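Local coordinates for protein angiogenin-1 (Salmo salar, PDB 7BFK) that probably cleaves RNA as a secreted endonuclease of the pancreatic ribonuclease family, at residues 8-11 with 12-16; 31-35 with 36-40. All coordinates share one frame; numbering follows the deposited sequence.

Interaction 1: 8-11 with 12-16; sequences NHFL and KQHVD
His14 packs on Phe10 one helical turn back. Its CB sits over a face of the phenyl ring, 4.3 Å from the Phe10 ring centroid and 16° off the normal, a CH-pi contact. With CG anti to the carbonyl carbon (chi1 -64°), the imidazole is brought to Phe10, and CD2 of His14 comes over the same ring, 4.1 Å from Phe10 CD2. The two rings meet obliquely, with planes 50° apart, and CG of Gln13 lies above one face of the imidazole. On the ring's polar side, ND1 is hydrogen-bonded to Thr45 O. All this belongs to the last turns of helix 5-14, the N-terminal helix of the ribonuclease A fold; His14 stands where ribonuclease A carries the catalytic histidine of its first helix, consistent with a catalytic role here. In the backbone, His14 N donates to Phe10 O at 2.8 Å and Val15 N to Leu11 O. Val15 then turns CG2 back on the helix, where it touches Leu11 CD2 at 3.6 Å and Phe10 CE1 at 3.8 Å. The Leu11 and Val15 side chains lie alongside each other, and both reach helix 51-55, Leu11 at Pro51 and Val15 at Val54.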
ATOM      1  N   ASN A   8       1.374   0.085  11.845  1.00 26.24           N
ATOM      2  CA  ASN A   8      -0.083  -0.212  11.861  1.00 25.63           C
ATOM      3  C   ASN A   8      -0.766   0.559  10.726  1.00 27.22           C
ATOM      4  O   ASN A   8      -1.636  -0.005  10.040  1.00 24.87           O
ATOM      5  CB  ASN A   8      -0.744   0.110  13.204  1.00 26.75           C
ATOM      6  CG  ASN A   8      -0.326  -0.862  14.284  1.00 30.07           C
ATOM      7  OD1 ASN A   8       0.792  -0.791  14.804  1.00 28.41           O
ATOM      8  ND2 ASN A   8      -1.215  -1.789  14.606  1.00 34.00           N
ATOM      9  N   HIS A   9      -0.401   1.824  10.552  1.00 30.15           N
ATOM     10  CA  HIS A   9      -0.970   2.678   9.480  1.00 30.34           C
ATOM     11  C   HIS A   9      -0.633   2.033   8.113  1.00 27.25           C
ATOM     12  O   HIS A   9      -1.514   1.944   7.261  1.00 25.81           O
ATOM     13  CB  HIS A   9      -0.445   4.105   9.610  1.00 36.36           C
ATOM     14  CG  HIS A   9      -1.340   5.116   8.971  1.00 44.21           C
ATOM     15  ND1 HIS A   9      -2.226   4.783   7.957  1.00 51.00           N
ATOM     16  CD2 HIS A   9      -1.451   6.447   9.148  1.00 52.61           C
ATOM     17  CE1 HIS A   9      -2.870   5.863   7.563  1.00 52.33           C
ATOM     18  NE2 HIS A   9      -2.406   6.904   8.273  1.00 60.29           N
ATOM     19  N   PHE A  10       0.600   1.592   7.937  1.00 26.91           N
ATOM     20  CA  PHE A  10       1.078   0.944   6.680  1.00 25.43           C
ATOM     21  C   PHE A  10       0.234  -0.297   6.391  1.00 27.72           C
ATOM     22  O   PHE A  10      -0.280  -0.429   5.277  1.00 25.87           O
ATOM     23  CB  PHE A  10       2.558   0.605   6.777  1.00 25.23           C
ATOM     24  CG  PHE A  10       3.082  -0.116   5.563  1.00 24.76           C
ATOM     25  CD1 PHE A  10       2.897  -1.479   5.410  1.00 27.44           C
ATOM     26  CD2 PHE A  10       3.726   0.585   4.552  1.00 27.15           C
ATOM     27  CE1 PHE A  10       3.345  -2.130   4.268  1.00 26.58           C
ATOM     28  CE2 PHE A  10       4.186  -0.074   3.415  1.00 25.14           C
ATOM     29  CZ  PHE A  10       3.996  -1.420   3.280  1.00 25.07           C
ATOM     30  N   LEU A  11       0.056  -1.173   7.390  1.00 26.88           N
ATOM     31  CA  LEU A  11      -0.744  -2.405   7.215  1.00 27.85           C
ATOM     32  C   LEU A  11      -2.168  -2.043   6.802  1.00 27.50           C
ATOM     33  O   LEU A  11      -2.677  -2.672   5.861  1.00 28.45           O
ATOM     34  CB  LEU A  11      -0.727  -3.205   8.514  1.00 28.32           C
ATOM     35  CG  LEU A  11       0.626  -3.754   8.925  1.00 27.27           C
ATOM     36  CD1 LEU A  11       0.501  -4.513  10.246  1.00 29.53           C
ATOM     37  CD2 LEU A  11       1.192  -4.676   7.836  1.00 26.62           C
ATOM     38  N   LYS A  12      -2.799  -1.078   7.474  1.00 30.07           N
ATOM     39  CA  LYS A  12      -4.196  -0.663   7.178  1.00 32.47           C
ATOM     40  C   LYS A  12      -4.285  -0.145   5.737  1.00 31.56           C
ATOM     41  O   LYS A  12      -5.208  -0.505   5.036  1.00 30.71           O
ATOM     42  CB  LYS A  12      -4.666   0.447   8.126  1.00 37.48           C
ATOM     43  CG  LYS A  12      -4.999   0.030   9.557  1.00 47.91           C
ATOM     44  CD  LYS A  12      -5.167   1.257  10.470  1.00 48.95           C
ATOM     45  CE  LYS A  12      -5.137   0.965  11.957  1.00 55.04           C
ATOM     46  NZ  LYS A  12      -6.463   0.561  12.479  1.00 54.90           N
ATOM     47  N   GLN A  13      -3.327   0.671   5.317  1.00 28.17           N
ATOM     48  CA  GLN A  13      -3.319   1.277   3.960  1.00 29.60           C
ATOM     49  C   GLN A  13      -2.895   0.281   2.855  1.00 32.03           C
ATOM     50  O   GLN A  13      -3.429   0.411   1.748  1.00 29.57           O
ATOM     51  CB  GLN A  13      -2.343   2.439   3.960  1.00 31.80           C
ATOM     52  CG  GLN A  13      -2.315   3.210   2.662  1.00 41.11           C
ATOM     53  CD  GLN A  13      -1.797   4.601   2.912  1.00 47.01           C
ATOM     54  OE1 GLN A  13      -0.725   4.979   2.460  1.00 56.36           O
ATOM     55  NE2 GLN A  13      -2.544   5.350   3.704  1.00 48.98           N
ATOM     56  N   HIS A  14      -1.993  -0.676   3.124  1.00 30.02           N
ATOM     57  CA  HIS A  14      -1.350  -1.461   2.035  1.00 28.22           C
ATOM     58  C   HIS A  14      -1.320  -2.976   2.219  1.00 32.17           C
ATOM     59  O   HIS A  14      -0.767  -3.610   1.315  1.00 32.41           O
ATOM     60  CB  HIS A  14       0.100  -0.993   1.849  1.00 27.49           C
ATOM     61  CG  HIS A  14       0.217   0.415   1.389  1.00 25.70           C
ATOM     62  ND1 HIS A  14      -0.209   0.813   0.144  1.00 23.97           N
ATOM     63  CD2 HIS A  14       0.741   1.510   1.970  1.00 26.73           C
ATOM     64  CE1 HIS A  14      -0.013   2.102   0.012  1.00 27.93           C
ATOM     65  NE2 HIS A  14       0.576   2.548   1.107  1.00 25.67           N
ATOM     66  N   VAL A  15      -1.816  -3.571   3.305  1.00 27.50           N
ATOM     67  CA  VAL A  15      -1.688  -5.053   3.447  1.00 29.32           C
ATOM     68  C   VAL A  15      -3.084  -5.679   3.653  1.00 31.42           C
ATOM     69  O   VAL A  15      -3.696  -5.417   4.708  1.00 33.56           O
ATOM     70  CB  VAL A  15      -0.685  -5.420   4.556  1.00 29.28           C
ATOM     71  CG1 VAL A  15      -0.532  -6.915   4.729  1.00 31.19           C
ATOM     72  CG2 VAL A  15       0.681  -4.772   4.324  1.00 30.26           C
ATOM     73  N   ASP A  16      -3.557  -6.477   2.682  1.00 31.37           N
ATOM     74  CA  ASP A  16      -4.877  -7.175   2.739  1.00 31.20           C
ATOM     75  C   ASP A  16      -4.835  -8.471   1.916  1.00 32.04           C
ATOM     76  O   ASP A  16      -5.008  -8.425   0.668  1.00 33.36           O
ATOM     77  CB  ASP A  16      -6.025  -6.258   2.310  1.00 33.62           C
ATOM     78  CG  ASP A  16      -7.390  -6.932   2.359  1.00 36.12           C
ATOM     79  OD1 ASP A  16      -7.479  -8.054   2.896  1.00 39.92           O
ATOM     80  OD2 ASP A  16      -8.335  -6.338   1.847  1.00 37.14           O
TER

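Interaction 2: 31-35 with 36-40; sequences LNLNR and PDRKC
Two hydrogen bonds, both using Arg35, fold the chain back after helix 24-32. The backbone one runs from Arg38 N to Arg35 O at 2.7 Å and closes a type II turn with Pro36 and Asp37 at its corners. It follows directly on the type I turn from Asn32 to Arg35, closed by Arg35 N on Asn32 O. In the side-chain bond, Arg35 NH1 reaches Lys39 O at 3.1 Å. That oxygen lies in the guanidinium plane, yet NH1 approaches it from above the carbonyl plane. A bend at chi3 (73°) brings the guanidinium round to this carbonyl.

A weaker polar contact adds to these: the CA-H of Arg38 points at Asn32 O, with 3.3 Å between CA and O.

Van der Waals packing comes mainly from Arg38, whose chain, extended from CG to NE, crosses Leu33. Its CD lies 3.8 Å from Leu33 CD2, and its NE also comes close to that methyl. On another part of the turn, the Asn32 amide packs against the Cys40 backbone, with ND2 3.8 Å from Cys40 CA.

This is the connection from helix 24-32 to strand 43-47 in the ribonuclease A fold, pinned by the Cys40-Cys92 disulfide. Asn32 is bonded further through ND2 to Tyr94 OH and through OD1 to Lys41 N, giving its buried amide partners at both ends. Both Arg35-centred bonds end on main-chain carbonyls, one met by a backbone N-H and one by the guanidinium, so a turn bond and a side chain together hold the reversal.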
ATOM      1  N   LEU A  31     -10.127   4.652   2.718  1.00 41.34           N
ATOM      2  CA  LEU A  31      -8.942   5.549   2.681  1.00 40.81           C
ATOM      3  C   LEU A  31      -9.377   7.002   2.435  1.00 38.91           C
ATOM      4  O   LEU A  31      -8.848   7.895   3.103  1.00 46.11           O
ATOM      5  CB  LEU A  31      -7.979   5.105   1.572  1.00 40.07           C
ATOM      6  CG  LEU A  31      -7.233   3.793   1.794  1.00 44.53           C
ATOM      7  CD1 LEU A  31      -6.333   3.499   0.600  1.00 42.90           C
ATOM      8  CD2 LEU A  31      -6.411   3.821   3.086  1.00 46.63           C
ATOM      9  N   ASN A  32     -10.282   7.239   1.489  1.00 41.13           N
ATOM     10  CA  ASN A  32     -10.666   8.617   1.066  1.00 39.72           C
ATOM     11  C   ASN A  32     -11.379   9.358   2.206  1.00 47.29           C
ATOM     12  O   ASN A  32     -11.125  10.581   2.359  1.00 47.93           O
ATOM     13  CB  ASN A  32     -11.477   8.591  -0.227  1.00 39.36           C
ATOM     14  CG  ASN A  32     -10.623   8.197  -1.417  1.00 41.24           C
ATOM     15  OD1 ASN A  32      -9.412   8.345  -1.374  1.00 37.35           O
ATOM     16  ND2 ASN A  32     -11.245   7.717  -2.475  1.00 41.80           N
ATOM     17  N   LEU A  33     -12.212   8.658   2.981  1.00 53.48           N
ATOM     18  CA  LEU A  33     -12.994   9.259   4.103  1.00 58.06           C
ATOM     19  C   LEU A  33     -12.063   9.832   5.178  1.00 60.13           C
ATOM     20  O   LEU A  33     -12.542  10.659   5.961  1.00 65.28           O
ATOM     21  CB  LEU A  33     -13.925   8.200   4.699  1.00 61.60           C
ATOM     22  CG  LEU A  33     -15.106   7.798   3.819  1.00 63.63           C
ATOM     23  CD1 LEU A  33     -15.746   6.514   4.318  1.00 69.93           C
ATOM     24  CD2 LEU A  33     -16.131   8.922   3.741  1.00 64.01           C
ATOM     25  N   ASN A  34     -10.795   9.408   5.233  1.00 65.13           N
ATOM     26  CA  ASN A  34      -9.829   9.894   6.259  1.00 69.00           C
ATOM     27  C   ASN A  34      -8.895  10.963   5.683  1.00 69.00           C
ATOM     28  O   ASN A  34      -8.099  11.514   6.469  1.00 77.00           O
ATOM     29  CB  ASN A  34      -9.031   8.761   6.911  1.00 76.99           C
ATOM     30  CG  ASN A  34      -9.743   8.159   8.108  1.00 84.03           C
ATOM     31  OD1 ASN A  34     -10.883   7.704   8.005  1.00 81.67           O
ATOM     32  ND2 ASN A  34      -9.077   8.154   9.252  1.00 83.38           N
ATOM     33  N   ARG A  35      -9.012  11.280   4.393  1.00 73.74           N
ATOM     34  CA  ARG A  35      -8.144  12.281   3.713  1.00 76.49           C
ATOM     35  C   ARG A  35      -8.767  13.671   3.815  1.00 86.22           C
ATOM     36  O   ARG A  35      -9.967  13.832   3.605  1.00 90.32           O
ATOM     37  CB  ARG A  35      -7.949  11.914   2.237  1.00 76.99           C
ATOM     38  CG  ARG A  35      -7.635  10.445   2.004  1.00 77.93           C
ATOM     39  CD  ARG A  35      -7.189  10.111   0.593  1.00 74.33           C
ATOM     40  NE  ARG A  35      -5.836  10.567   0.309  1.00 75.20           N
ATOM     41  CZ  ARG A  35      -5.510  11.470  -0.607  1.00 70.52           C
ATOM     42  NH1 ARG A  35      -6.440  12.017  -1.373  1.00 62.99           N
ATOM     43  NH2 ARG A  35      -4.244  11.805  -0.768  1.00 69.64           N
ATOM     44  N   PRO A  36      -7.977  14.710   4.172  1.00 88.88           N
ATOM     45  CA  PRO A  36      -8.482  16.082   4.201  1.00 91.54           C
ATOM     46  C   PRO A  36      -9.185  16.455   2.883  1.00 86.21           C
ATOM     47  O   PRO A  36      -8.570  16.341   1.845  1.00 80.63           O
ATOM     48  CB  PRO A  36      -7.212  16.915   4.433  1.00 90.89           C
ATOM     49  CG  PRO A  36      -6.304  15.983   5.213  1.00 88.66           C
ATOM     50  CD  PRO A  36      -6.588  14.609   4.639  1.00 87.75           C
ATOM     51  N   ASP A  37     -10.450  16.881   2.977  1.00 83.75           N
ATOM     52  CA  ASP A  37     -11.330  17.260   1.834  1.00 73.59           C
ATOM     53  C   ASP A  37     -11.883  16.000   1.164  1.00 71.36           C
ATOM     54  O   ASP A  37     -12.663  16.135   0.199  1.00 76.27           O
ATOM     55  CB  ASP A  37     -10.617  18.167   0.831  1.00 72.72           C
ATOM     56  CG  ASP A  37     -10.714  19.636   1.190  1.00 71.09           C
ATOM     57  OD1 ASP A  37     -11.490  19.960   2.119  1.00 65.38           O
ATOM     58  OD2 ASP A  37     -10.028  20.440   0.538  1.00 69.78           O
ATOM     59  N   ARG A  38     -11.514  14.829   1.673  1.00 68.51           N
ATOM     60  CA  ARG A  38     -11.959  13.516   1.142  1.00 69.55           C
ATOM     61  C   ARG A  38     -11.668  13.452  -0.359  1.00 54.60           C
ATOM     62  O   ARG A  38     -12.458  12.834  -1.090  1.00 50.04           O
ATOM     63  CB  ARG A  38     -13.436  13.286   1.466  1.00 71.90           C
ATOM     64  CG  ARG A  38     -13.685  13.049   2.948  1.00 76.97           C
ATOM     65  CD  ARG A  38     -15.068  12.511   3.241  1.00 81.68           C
ATOM     66  NE  ARG A  38     -15.169  12.076   4.625  1.00 83.23           N
ATOM     67  CZ  ARG A  38     -15.576  12.843   5.623  1.00 85.10           C
ATOM     68  NH1 ARG A  38     -15.929  14.095   5.394  1.00 93.32           N
ATOM     69  NH2 ARG A  38     -15.628  12.356   6.848  1.00 81.66           N
ATOM     70  N   LYS A  39     -10.582  14.099  -0.784  1.00 53.42           N
ATOM     71  CA  LYS A  39     -10.084  14.062  -2.179  1.00 57.92           C
ATOM     72  C   LYS A  39      -9.896  12.591  -2.555  1.00 47.40           C
ATOM     73  O   LYS A  39      -9.516  11.801  -1.670  1.00 52.03           O
ATOM     74  CB  LYS A  39      -8.765  14.835  -2.316  1.00 59.03           C
ATOM     75  CG  LYS A  39      -8.878  16.349  -2.166  1.00 62.14           C
ATOM     76  CD  LYS A  39      -7.579  17.093  -2.447  1.00 61.30           C
ATOM     77  CE  LYS A  39      -7.705  18.591  -2.250  1.00 58.24           C
ATOM     78  NZ  LYS A  39      -6.431  19.298  -2.522  1.00 59.20           N
ATOM     79  N   CYS A  40     -10.202  12.233  -3.793  1.00 43.43           N
ATOM     80  CA  CYS A  40     -10.042  10.856  -4.313  1.00 41.33           C
ATOM     81  C   CYS A  40      -8.542  10.580  -4.424  1.00 38.48           C
ATOM     82  O   CYS A  40      -7.883  11.299  -5.190  1.00 38.04           O
ATOM     83  CB  CYS A  40     -10.687  10.696  -5.679  1.00 43.86           C
ATOM     84  SG  CYS A  40     -12.439  11.159  -5.726  1.00 48.68           S
TER

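In the fold
From the N terminus, the chain first passes through interaction 1, at the end of helix 5-14, where the contacts are local to the last turns of the helix and the residues leaving it. Helix 24-32 follows, and at its C-terminal end interaction 2 closes the turns that lead towards strand 43-47. The two are in series, neither nested nor crossed, with centres about 16 Å apart. They nevertheless touch through packing of Leu31 CD2 on Gln13 CA, 4.1 Å apart, where the C-terminal ends of the two helices meet. Interaction 1 faces helix 51-55 and strand 43-47, whereas backbone hydrogen bonds of Arg38 with His89 and Cys40 with Glu87 tie interaction 2 to the loop between strands 76-85 and 93-108.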